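Local coordinates for protein shikimate kinase (Bacteroides thetaiotaomicron, PDB 3VAA) that probably catalyses the magnesium-dependent transfer of phosphate from ATP to the 3-hydroxyl of shikimate, the fifth step of chorismate biosynthesis, at residues F29-M34 with G119-L124. Residues are numbered along the deposited sequence; the frame is centred on the assembly and turned at random.
Sequences FLTGYM and GKTVFL
With chi1 at 66°, T31 holds OG1 between its own backbone N and carbonyl carbon, facing the neighbouring strand, where the hydroxyl donates to V122 O at 2.9 Å. That donor stands well above the carbonyl plane, whereas T31 N reaches the same V122 O at 2.8 Å nearly in line with C=O, so one oxygen is gripped by two donors of one residue. F29, its CG anti to the carbonyl carbon (chi1 -66°), brings ring atom CD2 obliquely to 3.6 Å from T121 OG1 and presents CE2, at the ring edge, to G119 N 3.7 Å away. Bridges F29-T121, L30-V122 and T31-F123 set a parallel register, the strand segments running 22° apart, in which V122 N donates to F29 O and L124 N to T31 O. These are the central strand 27-31 and strand 120-125 of the 2-3-1-4-5 parallel sheet of a P-loop kinase, and G32 opens the probable Walker A loop, its O bound by K38 NZ. On the L30 and V122 face, L30 CD2 packs 3.9 Å from V122 CB. From the last bridge, F123 reaches forward with its ring edge, CD1 3.9 Å from G32 CA. Beyond the bridges, a water joins Y33 N to L124 O, 2.9 Å from each.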
loop_
_atom_site.group_PDB
_atom_site.type_symbol
_atom_site.label_atom_id
_atom_site.label_comp_id
_atom_site.label_asym_id
_atom_site.label_seq_id
_atom_site.Cartn_x
_atom_site.Cartn_y
_atom_site.Cartn_z
ATOM N N PHE A 29 9.302 1.363 -0.607
ATOM C CA PHE A 29 8.135 0.564 -0.203
ATOM C C PHE A 29 6.994 1.542 0.096
ATOM O O PHE A 29 7.184 2.483 0.840
ATOM C CB PHE A 29 8.390 -0.235 1.065
ATOM C CG PHE A 29 9.413 -1.304 0.930
ATOM C CD1 PHE A 29 9.085 -2.517 0.375
ATOM C CD2 PHE A 29 10.710 -1.113 1.419
ATOM C CE1 PHE A 29 10.017 -3.513 0.276
ATOM C CE2 PHE A 29 11.659 -2.112 1.321
ATOM C CZ PHE A 29 11.324 -3.298 0.737
ATOM N N LEU A 30 5.819 1.295 -0.476
ATOM C CA LEU A 30 4.650 2.120 -0.198
ATOM C C LEU A 30 3.691 1.303 0.650
ATOM O O LEU A 30 3.412 0.119 0.363
ATOM C CB LEU A 30 3.969 2.592 -1.489
ATOM C CG LEU A 30 4.876 3.323 -2.485
ATOM C CD1 LEU A 30 4.115 3.660 -3.777
ATOM C CD2 LEU A 30 5.510 4.570 -1.901
ATOM N N THR A 31 3.194 1.942 1.707
ATOM C CA THR A 31 2.299 1.327 2.650
ATOM C C THR A 31 1.092 2.240 2.879
ATOM O O THR A 31 1.154 3.460 2.649
ATOM C CB THR A 31 2.987 1.069 4.009
ATOM O OG1 THR A 31 3.312 2.311 4.634
ATOM C CG2 THR A 31 4.284 0.200 3.846
ATOM N N GLY A 32 0.009 1.659 3.364
ATOM C CA GLY A 32 -1.195 2.428 3.639
ATOM C C GLY A 32 -2.434 1.606 3.375
ATOM O O GLY A 32 -2.355 0.468 2.921
ATOM N N TYR A 33 -3.594 2.200 3.650
ATOM C CA TYR A 33 -4.851 1.483 3.543
ATOM C C TYR A 33 -5.352 1.417 2.118
ATOM O O TYR A 33 -4.872 2.157 1.258
ATOM C CB TYR A 33 -5.887 2.205 4.429
ATOM C CG TYR A 33 -7.135 1.426 4.765
ATOM C CD1 TYR A 33 -7.069 0.201 5.431
ATOM C CD2 TYR A 33 -8.397 1.933 4.452
ATOM C CE1 TYR A 33 -8.218 -0.504 5.743
ATOM C CE2 TYR A 33 -9.551 1.240 4.782
ATOM C CZ TYR A 33 -9.457 0.021 5.420
ATOM O OH TYR A 33 -10.618 -0.644 5.729
ATOM N N MET A 34 -6.295 0.517 1.861
ATOM C CA MET A 34 -6.960 0.493 0.561
ATOM C C MET A 34 -7.558 1.875 0.306
ATOM O O MET A 34 -8.137 2.509 1.214
ATOM C CB MET A 34 -8.077 -0.561 0.500
ATOM C CG MET A 34 -9.158 -0.418 1.540
ATOM S SD MET A 34 -10.506 -1.576 1.248
ATOM C CE MET A 34 -11.535 -1.320 2.674
ATOM N N GLY A 119 14.754 -0.488 2.569
ATOM C CA GLY A 119 14.429 0.519 1.578
ATOM C C GLY A 119 13.762 1.715 2.212
ATOM O O GLY A 119 13.585 1.744 3.426
ATOM N N LYS A 120 13.433 2.705 1.389
ATOM C CA LYS A 120 12.778 3.926 1.853
ATOM C C LYS A 120 11.312 3.576 1.935
ATOM O O LYS A 120 10.665 3.341 0.905
ATOM C CB LYS A 120 12.999 5.086 0.878
ATOM C CG LYS A 120 14.448 5.591 0.781
ATOM C CD LYS A 120 14.585 6.651 -0.324
ATOM C CE LYS A 120 15.998 7.274 -0.391
ATOM N NZ LYS A 120 16.280 8.166 0.767
ATOM N N THR A 121 10.782 3.590 3.149
ATOM C CA THR A 121 9.413 3.189 3.407
ATOM C C THR A 121 8.523 4.396 3.654
ATOM O O THR A 121 8.805 5.239 4.482
ATOM C CB THR A 121 9.398 2.166 4.572
ATOM O OG1 THR A 121 10.249 1.066 4.199
ATOM C CG2 THR A 121 7.991 1.647 4.850
ATOM N N VAL A 122 7.441 4.478 2.879
ATOM C CA VAL A 122 6.527 5.597 2.938
ATOM C C VAL A 122 5.120 5.163 3.328
ATOM O O VAL A 122 4.589 4.179 2.786
ATOM C CB VAL A 122 6.425 6.269 1.531
ATOM C CG1 VAL A 122 5.611 7.542 1.586
ATOM C CG2 VAL A 122 7.797 6.555 0.952
ATOM N N PHE A 123 4.534 5.864 4.294
ATOM C CA PHE A 123 3.126 5.673 4.607
ATOM C C PHE A 123 2.318 6.745 3.889
ATOM O O PHE A 123 2.549 7.949 4.114
ATOM C CB PHE A 123 2.895 5.713 6.095
ATOM C CG PHE A 123 1.461 5.880 6.504
ATOM C CD1 PHE A 123 0.446 5.172 5.889
ATOM C CD2 PHE A 123 1.143 6.694 7.584
ATOM C CE1 PHE A 123 -0.868 5.325 6.288
ATOM C CE2 PHE A 123 -0.168 6.846 7.995
ATOM C CZ PHE A 123 -1.175 6.160 7.350
ATOM N N LEU A 124 1.413 6.312 3.005
ATOM C CA LEU A 124 0.498 7.226 2.315
ATOM C C LEU A 124 -0.645 7.518 3.268
ATOM O O LEU A 124 -1.584 6.728 3.410
ATOM C CB LEU A 124 -0.053 6.648 1.004
ATOM C CG LEU A 124 0.894 6.668 -0.194
ATOM C CD1 LEU A 124 2.116 5.805 0.046
ATOM C CD2 LEU A 124 0.134 6.226 -1.470
HETATM O O HOH W 1 -3.713 5.017 4.315
#